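Local coordinates for catalase (Corynebacterium glutamicum, PDB 4B7H), which breaks down hydrogen peroxide to water and oxygen with a haem iron, a reaction inhibited by nitric oxide, at residues 2-14 and 312-324. Numbering follows the deposited sequence.
Sequences EKSAADQIVDRGM and LNRNPRNFFAQIE
Val10 lays CG2 over one face of the Arg317 guanidinium, 3.6 Å from NE, while Asp11 OD1 sits at the edge of that group, in its plane. Both NE and NH2 of Arg317 donate to this one oxygen, NH2 at 2.9 Å from Asp11 OD1, with carboxylate and guanidinium planes 20° apart. Arg314 repeats the side-on grip: its NE and NH2 share Asp7 OD1, NH2 on the syn lone pair, and NH2 also reaches Glu2 O at 2.8 Å. Bends at chi2 and chi3 (69° and 62°) turn the NE/NH2 edge of Arg314 toward Asp7. The other oxygen of Asp7, OD2, accepts from Ser4 N at 3.0 Å, part of the Ser4-Asp7 capping box at the start of helix 7-11. The N-terminal arm runs alongside the end of strand 305-314 of the antiparallel catalase sheet and the loop after it; Asn313 and Arg314 make a classic beta bulge opposite Phe77. Ser4 OG donates to Asn313 OD1 (2.8 Å). Farther along, Gln322 NE2 donates to Val10 O at 2.8 Å and to a water bound by Ile9 O and Arg12 O; Gln322 OE1 accepts from Asn318 N. Met14 SD packs on Arg317 CB at 3.8 Å.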
ATOM      1  N   GLU A   2      -4.693  31.086  26.326  1.00 70.83           N
ATOM      2  CA  GLU A   2      -5.004  31.527  24.962  1.00 55.92           C
ATOM      3  C   GLU A   2      -5.822  30.461  24.209  1.00 32.00           C
ATOM      4  O   GLU A   2      -5.293  29.440  23.764  1.00 37.21           O
ATOM      5  CB  GLU A   2      -3.768  32.030  24.192  1.00 56.32           C
ATOM      6  CG  GLU A   2      -2.981  33.092  24.980  1.00 86.49           C
ATOM      7  CD  GLU A   2      -1.756  33.633  24.254  1.00 85.71           C
ATOM      8  OE1 GLU A   2      -0.761  32.893  24.108  1.00 92.69           O
ATOM      9  OE2 GLU A   2      -1.785  34.818  23.851  1.00 52.59           O
ATOM     10  N   LYS A   3      -7.129  30.703  24.125  1.00 25.45           N
ATOM     11  CA  LYS A   3      -8.063  29.819  23.437  1.00 23.41           C
ATOM     12  C   LYS A   3      -8.015  30.066  21.940  1.00 22.31           C
ATOM     13  O   LYS A   3      -7.630  31.145  21.490  1.00 25.97           O
ATOM     14  CB  LYS A   3      -9.493  30.085  23.908  1.00 31.02           C
ATOM     15  CG  LYS A   3      -9.681  30.107  25.407  1.00 53.01           C
ATOM     16  CD  LYS A   3     -10.452  31.351  25.837  1.00 58.92           C
ATOM     17  CE  LYS A   3      -9.541  32.361  26.519  1.00 72.11           C
ATOM     18  NZ  LYS A   3      -8.405  32.781  25.653  1.00 54.46           N
ATOM     19  N   SER A   4      -8.427  29.069  21.170  1.00 16.50           N
ATOM     20  CA  SER A   4      -8.549  29.227  19.729  1.00 14.76           C
ATOM     21  C   SER A   4      -9.831  28.570  19.273  1.00 14.43           C
ATOM     22  O   SER A   4     -10.220  27.530  19.813  1.00 16.35           O
ATOM     23  CB  SER A   4      -7.381  28.558  19.012  1.00 14.60           C
ATOM     24  OG  SER A   4      -7.594  28.591  17.614  1.00 13.96           O
ATOM     25  N   ALA A   5     -10.477  29.145  18.262  1.00 14.40           N
ATOM     26  CA  ALA A   5     -11.644  28.509  17.658  1.00 15.08           C
ATOM     27  C   ALA A   5     -11.272  27.163  17.044  1.00 14.22           C
ATOM     28  O   ALA A   5     -12.138  26.322  16.793  1.00 14.58           O
ATOM     29  CB  ALA A   5     -12.270  29.413  16.610  1.00 17.48           C
ATOM     30  N   ALA A   6      -9.979  26.952  16.809  1.00 13.60           N
ATOM     31  CA  ALA A   6      -9.507  25.699  16.231  1.00 12.98           C
ATOM     32  C   ALA A   6      -9.266  24.595  17.266  1.00 12.62           C
ATOM     33  O   ALA A   6      -8.907  23.475  16.891  1.00 13.33           O
ATOM     34  CB  ALA A   6      -8.246  25.937  15.405  1.00 14.93           C
ATOM     35  N   ASP A   7      -9.454  24.900  18.552  1.00 13.86           N
ATOM     36  CA  ASP A   7      -9.204  23.921  19.620  1.00 13.64           C
ATOM     37  C   ASP A   7      -9.982  22.615  19.435  1.00 15.47           C
ATOM     38  O   ASP A   7      -9.430  21.528  19.622  1.00 17.56           O
ATOM     39  CB  ASP A   7      -9.501  24.525  20.999  1.00 14.86           C
ATOM     40  CG  ASP A   7      -8.462  25.547  21.430  1.00 17.00           C
ATOM     41  OD1 ASP A   7      -7.374  25.574  20.822  1.00 18.82           O
ATOM     42  OD2 ASP A   7      -8.728  26.315  22.383  1.00 20.21           O
ATOM     43  N   GLN A   8     -11.255  22.733  19.063  1.00 16.48           N
ATOM     44  CA  GLN A   8     -12.106  21.589  18.742  1.00 19.88           C
ATOM     45  C   GLN A   8     -11.402  20.651  17.772  1.00 19.42           C
ATOM     46  O   GLN A   8     -11.293  19.448  18.017  1.00 36.39           O
ATOM     47  CB  GLN A   8     -13.432  22.077  18.134  1.00 22.82           C
ATOM     48  CG  GLN A   8     -13.274  23.129  17.011  1.00 27.05           C
ATOM     49  CD  GLN A   8     -14.598  23.624  16.455  1.00 32.34           C
ATOM     50  OE1 GLN A   8     -14.802  24.827  16.289  1.00 52.11           O
ATOM     51  NE2 GLN A   8     -15.499  22.701  16.153  1.00 26.49           N
ATOM     52  N   ILE A   9     -10.901  21.221  16.684  1.00 15.82           N
ATOM     53  CA  ILE A   9     -10.273  20.447  15.626  1.00 12.54           C
ATOM     54  C   ILE A   9      -8.965  19.812  16.106  1.00 10.21           C
ATOM     55  O   ILE A   9      -8.744  18.603  15.932  1.00 10.69           O
ATOM     56  CB  ILE A   9      -9.990  21.332  14.392  1.00 16.90           C
ATOM     57  CG1 ILE A   9     -11.280  21.977  13.878  1.00 23.60           C
ATOM     58  CG2 ILE A   9      -9.301  20.532  13.298  1.00 16.62           C
ATOM     59  CD1 ILE A   9     -12.366  21.003  13.623  1.00 23.55           C
ATOM     60  N   VAL A  10      -8.095  20.613  16.720  1.00 10.28           N
ATOM     61  CA  VAL A  10      -6.763  20.108  17.062  1.00 11.03           C
ATOM     62  C   VAL A  10      -6.740  19.136  18.240  1.00 11.67           C
ATOM     63  O   VAL A  10      -5.751  18.433  18.435  1.00 11.97           O
ATOM     64  CB  VAL A  10      -5.718  21.233  17.275  1.00 12.75           C
ATOM     65  CG1 VAL A  10      -5.599  22.104  16.028  1.00 15.35           C
ATOM     66  CG2 VAL A  10      -6.059  22.078  18.496  1.00 12.30           C
ATOM     67  N   ASP A  11      -7.825  19.077  19.009  1.00 10.74           N
ATOM     68  CA  ASP A  11      -7.901  18.121  20.102  1.00 11.43           C
ATOM     69  C   ASP A  11      -8.393  16.740  19.643  1.00 10.66           C
ATOM     70  O   ASP A  11      -8.235  15.759  20.374  1.00 11.60           O
ATOM     71  CB  ASP A  11      -8.777  18.655  21.237  1.00 13.05           C
ATOM     72  CG  ASP A  11      -8.083  19.731  22.061  1.00 17.93           C
ATOM     73  OD1 ASP A  11      -6.862  19.946  21.887  1.00 18.69           O
ATOM     74  OD2 ASP A  11      -8.763  20.349  22.902  1.00 25.85           O
ATOM     75  N   ARG A  12      -8.955  16.652  18.433  1.00  9.22           N
ATOM     76  CA  ARG A  12      -9.457  15.368  17.915  1.00 10.09           C
ATOM     77  C   ARG A  12      -8.343  14.329  17.810  1.00  9.83           C
ATOM     78  O   ARG A  12      -7.308  14.585  17.187  1.00 10.36           O
ATOM     79  CB  ARG A  12     -10.067  15.525  16.519  1.00  9.62           C
ATOM     80  CG  ARG A  12     -11.306  16.390  16.387  1.00  9.80           C
ATOM     81  CD  ARG A  12     -11.496  16.700  14.898  1.00 10.59           C
ATOM     82  NE  ARG A  12     -12.747  17.381  14.593  1.00 11.22           N
ATOM     83  CZ  ARG A  12     -13.131  17.697  13.361  1.00 11.91           C
ATOM     84  NH1 ARG A  12     -12.348  17.408  12.331  1.00 11.13           N
ATOM     85  NH2 ARG A  12     -14.287  18.306  13.160  1.00 13.58           N
ATOM     86  N   GLY A  13      -8.558  13.155  18.397  1.00 10.33           N
ATOM     87  CA  GLY A  13      -7.623  12.048  18.253  1.00 11.25           C
ATOM     88  C   GLY A  13      -6.484  12.003  19.258  1.00 11.04           C
ATOM     89  O   GLY A  13      -5.698  11.057  19.266  1.00 10.39           O
ATOM     90  N   MET A  14      -6.403  13.008  20.125  1.00  9.71           N
ATOM     91  CA  MET A  14      -5.295  13.107  21.067  1.00  9.62           C
ATOM     92  C   MET A  14      -5.550  12.325  22.357  1.00 10.29           C
ATOM     93  O   MET A  14      -6.601  12.467  22.992  1.00 11.87           O
ATOM     94  CB  MET A  14      -5.006  14.570  21.392  1.00 10.01           C
ATOM     95  CG  MET A  14      -3.756  14.763  22.234  1.00  9.97           C
ATOM     96  SD  MET A  14      -3.195  16.473  22.347  1.00 10.70           S
ATOM     97  CE  MET A  14      -4.601  17.255  23.123  1.00 12.44           C
ATOM     98  N   LEU A 312      -3.191  33.334  12.958  1.00  9.72           N
ATOM     99  CA  LEU A 312      -2.704  32.007  13.324  1.00  8.96           C
ATOM    100  C   LEU A 312      -2.388  32.030  14.813  1.00  9.40           C
ATOM    101  O   LEU A 312      -1.447  32.716  15.243  1.00 10.82           O
ATOM    102  CB  LEU A 312      -1.460  31.627  12.518  1.00  9.53           C
ATOM    103  CG  LEU A 312      -1.613  31.711  10.996  1.00  9.12           C
ATOM    104  CD1 LEU A 312      -0.324  31.279  10.294  1.00 10.65           C
ATOM    105  CD2 LEU A 312      -2.797  30.877  10.523  1.00 10.20           C
ATOM    106  N   ASN A 313      -3.176  31.299  15.599  1.00  9.95           N
ATOM    107  CA  ASN A 313      -3.027  31.351  17.053  1.00  9.90           C
ATOM    108  C   ASN A 313      -2.909  29.999  17.758  1.00 11.00           C
ATOM    109  O   ASN A 313      -3.018  29.929  18.979  1.00 12.59           O
ATOM    110  CB  ASN A 313      -4.150  32.191  17.690  1.00 12.50           C
ATOM    111  CG  ASN A 313      -5.535  31.591  17.473  1.00 13.49           C
ATOM    112  OD1 ASN A 313      -5.680  30.488  16.928  1.00 12.60           O
ATOM    113  ND2 ASN A 313      -6.564  32.316  17.907  1.00 15.90           N
ATOM    114  N   ARG A 314      -2.673  28.931  17.002  1.00 10.68           N
ATOM    115  CA  ARG A 314      -2.560  27.611  17.604  1.00  9.74           C
ATOM    116  C   ARG A 314      -1.555  26.760  16.848  1.00  9.32           C
ATOM    117  O   ARG A 314      -1.700  26.539  15.642  1.00 10.41           O
ATOM    118  CB  ARG A 314      -3.936  26.932  17.625  1.00 10.62           C
ATOM    119  CG  ARG A 314      -3.910  25.438  18.006  1.00 12.23           C
ATOM    120  CD  ARG A 314      -3.547  25.205  19.483  1.00 13.70           C
ATOM    121  NE  ARG A 314      -4.541  25.821  20.355  1.00 14.03           N
ATOM    122  CZ  ARG A 314      -4.309  26.849  21.165  1.00 16.64           C
ATOM    123  NH1 ARG A 314      -3.089  27.364  21.266  1.00 17.93           N
ATOM    124  NH2 ARG A 314      -5.300  27.351  21.894  1.00 18.23           N
ATOM    125  N   ASN A 315      -0.534  26.285  17.553  1.00  9.38           N
ATOM    126  CA  ASN A 315       0.402  25.328  16.984  1.00 10.40           C
ATOM    127  C   ASN A 315      -0.259  23.954  16.929  1.00 10.00           C
ATOM    128  O   ASN A 315      -1.152  23.659  17.734  1.00 11.00           O
ATOM    129  CB  ASN A 315       1.672  25.245  17.836  1.00 11.10           C
ATOM    130  CG  ASN A 315       2.663  26.360  17.541  1.00 10.61           C
ATOM    131  OD1 ASN A 315       3.324  26.886  18.446  1.00 12.76           O
ATOM    132  ND2 ASN A 315       2.782  26.716  16.273  1.00  9.39           N
ATOM    133  N   PRO A 316       0.171  23.099  15.987  1.00  9.56           N
ATOM    134  CA  PRO A 316      -0.358  21.728  16.029  1.00  9.31           C
ATOM    135  C   PRO A 316      -0.011  21.020  17.348  1.00  9.82           C
ATOM    136  O   PRO A 316       0.990  21.360  17.990  1.00 10.58           O
ATOM    137  CB  PRO A 316       0.368  21.036  14.867  1.00 10.85           C
ATOM    138  CG  PRO A 316       1.604  21.843  14.638  1.00 14.20           C
ATOM    139  CD  PRO A 316       1.241  23.261  14.986  1.00 11.08           C
ATOM    140  N   ARG A 317      -0.831  20.049  17.740  1.00  9.10           N
ATOM    141  CA  ARG A 317      -0.512  19.187  18.877  1.00  9.88           C
ATOM    142  C   ARG A 317       0.518  18.130  18.481  1.00  8.44           C
ATOM    143  O   ARG A 317       1.380  17.772  19.279  1.00  9.40           O
ATOM    144  CB  ARG A 317      -1.764  18.473  19.387  1.00 10.87           C
ATOM    145  CG  ARG A 317      -2.970  19.354  19.638  1.00 14.01           C
ATOM    146  CD  ARG A 317      -2.810  20.211  20.861  1.00 16.72           C
ATOM    147  NE  ARG A 317      -4.085  20.792  21.283  1.00 14.70           N
ATOM    148  CZ  ARG A 317      -4.198  21.973  21.881  1.00 14.86           C
ATOM    149  NH1 ARG A 317      -3.114  22.701  22.116  1.00 16.93           N
ATOM    150  NH2 ARG A 317      -5.392  22.430  22.234  1.00 15.08           N
ATOM    151  N   ASN A 318       0.408  17.620  17.254  1.00  8.36           N
ATOM    152  CA  ASN A 318       1.316  16.592  16.751  1.00  8.21           C
ATOM    153  C   ASN A 318       1.544  16.865  15.269  1.00  7.57           C
ATOM    154  O   ASN A 318       0.597  16.845  14.477  1.00  8.06           O
ATOM    155  CB  ASN A 318       0.745  15.180  16.988  1.00  8.66           C
ATOM    156  CG  ASN A 318       1.649  14.072  16.451  1.00  8.86           C
ATOM    157  OD1 ASN A 318       1.895  13.992  15.248  1.00  8.58           O
ATOM    158  ND2 ASN A 318       2.127  13.199  17.338  1.00  8.91           N
ATOM    159  N   PHE A 319       2.793  17.168  14.919  1.00  7.50           N
ATOM    160  CA  PHE A 319       3.166  17.626  13.588  1.00  7.53           C
ATOM    161  C   PHE A 319       2.810  16.604  12.504  1.00  7.70           C
ATOM    162  O   PHE A 319       2.188  16.941  11.508  1.00  7.06           O
ATOM    163  CB  PHE A 319       4.664  17.941  13.570  1.00  7.95           C
ATOM    164  CG  PHE A 319       5.160  18.470  12.257  1.00  9.38           C
ATOM    165  CD1 PHE A 319       5.604  17.607  11.267  1.00 11.42           C
ATOM    166  CD2 PHE A 319       5.196  19.835  12.020  1.00 12.54           C
ATOM    167  CE1 PHE A 319       6.063  18.095  10.054  1.00 14.05           C
ATOM    168  CE2 PHE A 319       5.657  20.333  10.806  1.00 12.68           C
ATOM    169  CZ  PHE A 319       6.084  19.459   9.823  1.00 13.09           C
ATOM    170  N   PHE A 320       3.225  15.354  12.685  1.00  7.11           N
ATOM    171  CA  PHE A 320       2.955  14.337  11.676  1.00  7.26           C
ATOM    172  C   PHE A 320       1.455  14.127  11.513  1.00  6.19           C
ATOM    173  O   PHE A 320       0.931  14.114  10.391  1.00  6.59           O
ATOM    174  CB  PHE A 320       3.637  13.012  12.029  1.00  8.46           C
ATOM    175  CG  PHE A 320       3.352  11.910  11.043  1.00  8.24           C
ATOM    176  CD1 PHE A 320       4.173  11.730   9.939  1.00  9.47           C
ATOM    177  CD2 PHE A 320       2.258  11.065  11.211  1.00  8.14           C
ATOM    178  CE1 PHE A 320       3.920  10.711   9.022  1.00 11.52           C
ATOM    179  CE2 PHE A 320       1.994  10.049  10.299  1.00  9.46           C
ATOM    180  CZ  PHE A 320       2.827   9.878   9.200  1.00 10.91           C
ATOM    181  N   ALA A 321       0.754  13.955  12.633  1.00  7.62           N
ATOM    182  CA  ALA A 321      -0.655  13.585  12.562  1.00  7.52           C
ATOM    183  C   ALA A 321      -1.527  14.677  11.956  1.00  7.33           C
ATOM    184  O   ALA A 321      -2.523  14.370  11.298  1.00  7.89           O
ATOM    185  CB  ALA A 321      -1.185  13.192  13.932  1.00  9.35           C
ATOM    186  N   GLN A 322      -1.161  15.938  12.189  1.00  7.44           N
ATOM    187  CA  GLN A 322      -2.020  17.073  11.847  1.00  7.68           C
ATOM    188  C   GLN A 322      -1.531  17.939  10.691  1.00  7.50           C
ATOM    189  O   GLN A 322      -2.329  18.655  10.086  1.00  9.58           O
ATOM    190  CB  GLN A 322      -2.260  17.935  13.088  1.00  8.83           C
ATOM    191  CG  GLN A 322      -3.006  17.177  14.167  1.00  9.06           C
ATOM    192  CD  GLN A 322      -3.113  17.956  15.451  1.00  8.83           C
ATOM    193  OE1 GLN A 322      -2.150  18.581  15.890  1.00 10.24           O
ATOM    194  NE2 GLN A 322      -4.283  17.920  16.064  1.00  9.38           N
ATOM    195  N   ILE A 323      -0.229  17.891  10.405  1.00  7.36           N
ATOM    196  CA  ILE A 323       0.358  18.669   9.312  1.00  8.26           C
ATOM    197  C   ILE A 323       0.812  17.750   8.174  1.00  7.60           C
ATOM    198  O   ILE A 323       0.392  17.922   7.028  1.00  8.08           O
ATOM    199  CB  ILE A 323       1.523  19.576   9.777  1.00  8.50           C
ATOM    200  CG1 ILE A 323       1.055  20.521  10.889  1.00 11.23           C
ATOM    201  CG2 ILE A 323       2.095  20.350   8.601  1.00  9.46           C
ATOM    202  CD1 ILE A 323      -0.081  21.457  10.494  1.00 13.06           C
ATOM    203  N   GLU A 324       1.639  16.750   8.476  1.00  7.20           N
ATOM    204  CA  GLU A 324       2.066  15.850   7.404  1.00  6.75           C
ATOM    205  C   GLU A 324       0.859  15.174   6.752  1.00  8.08           C
ATOM    206  O   GLU A 324       0.812  15.035   5.528  1.00  7.55           O
ATOM    207  CB  GLU A 324       3.085  14.808   7.881  1.00  8.81           C
ATOM    208  CG  GLU A 324       3.570  13.868   6.768  1.00  8.84           C
ATOM    209  CD  GLU A 324       4.396  14.558   5.685  1.00 11.28           C
ATOM    210  OE1 GLU A 324       4.960  15.649   5.944  1.00 12.67           O
ATOM    211  OE2 GLU A 324       4.479  14.010   4.559  1.00 12.01           O
TER
HETATM  212  O   HOH W   1      -6.736  16.661  15.314  1.00 11.57           O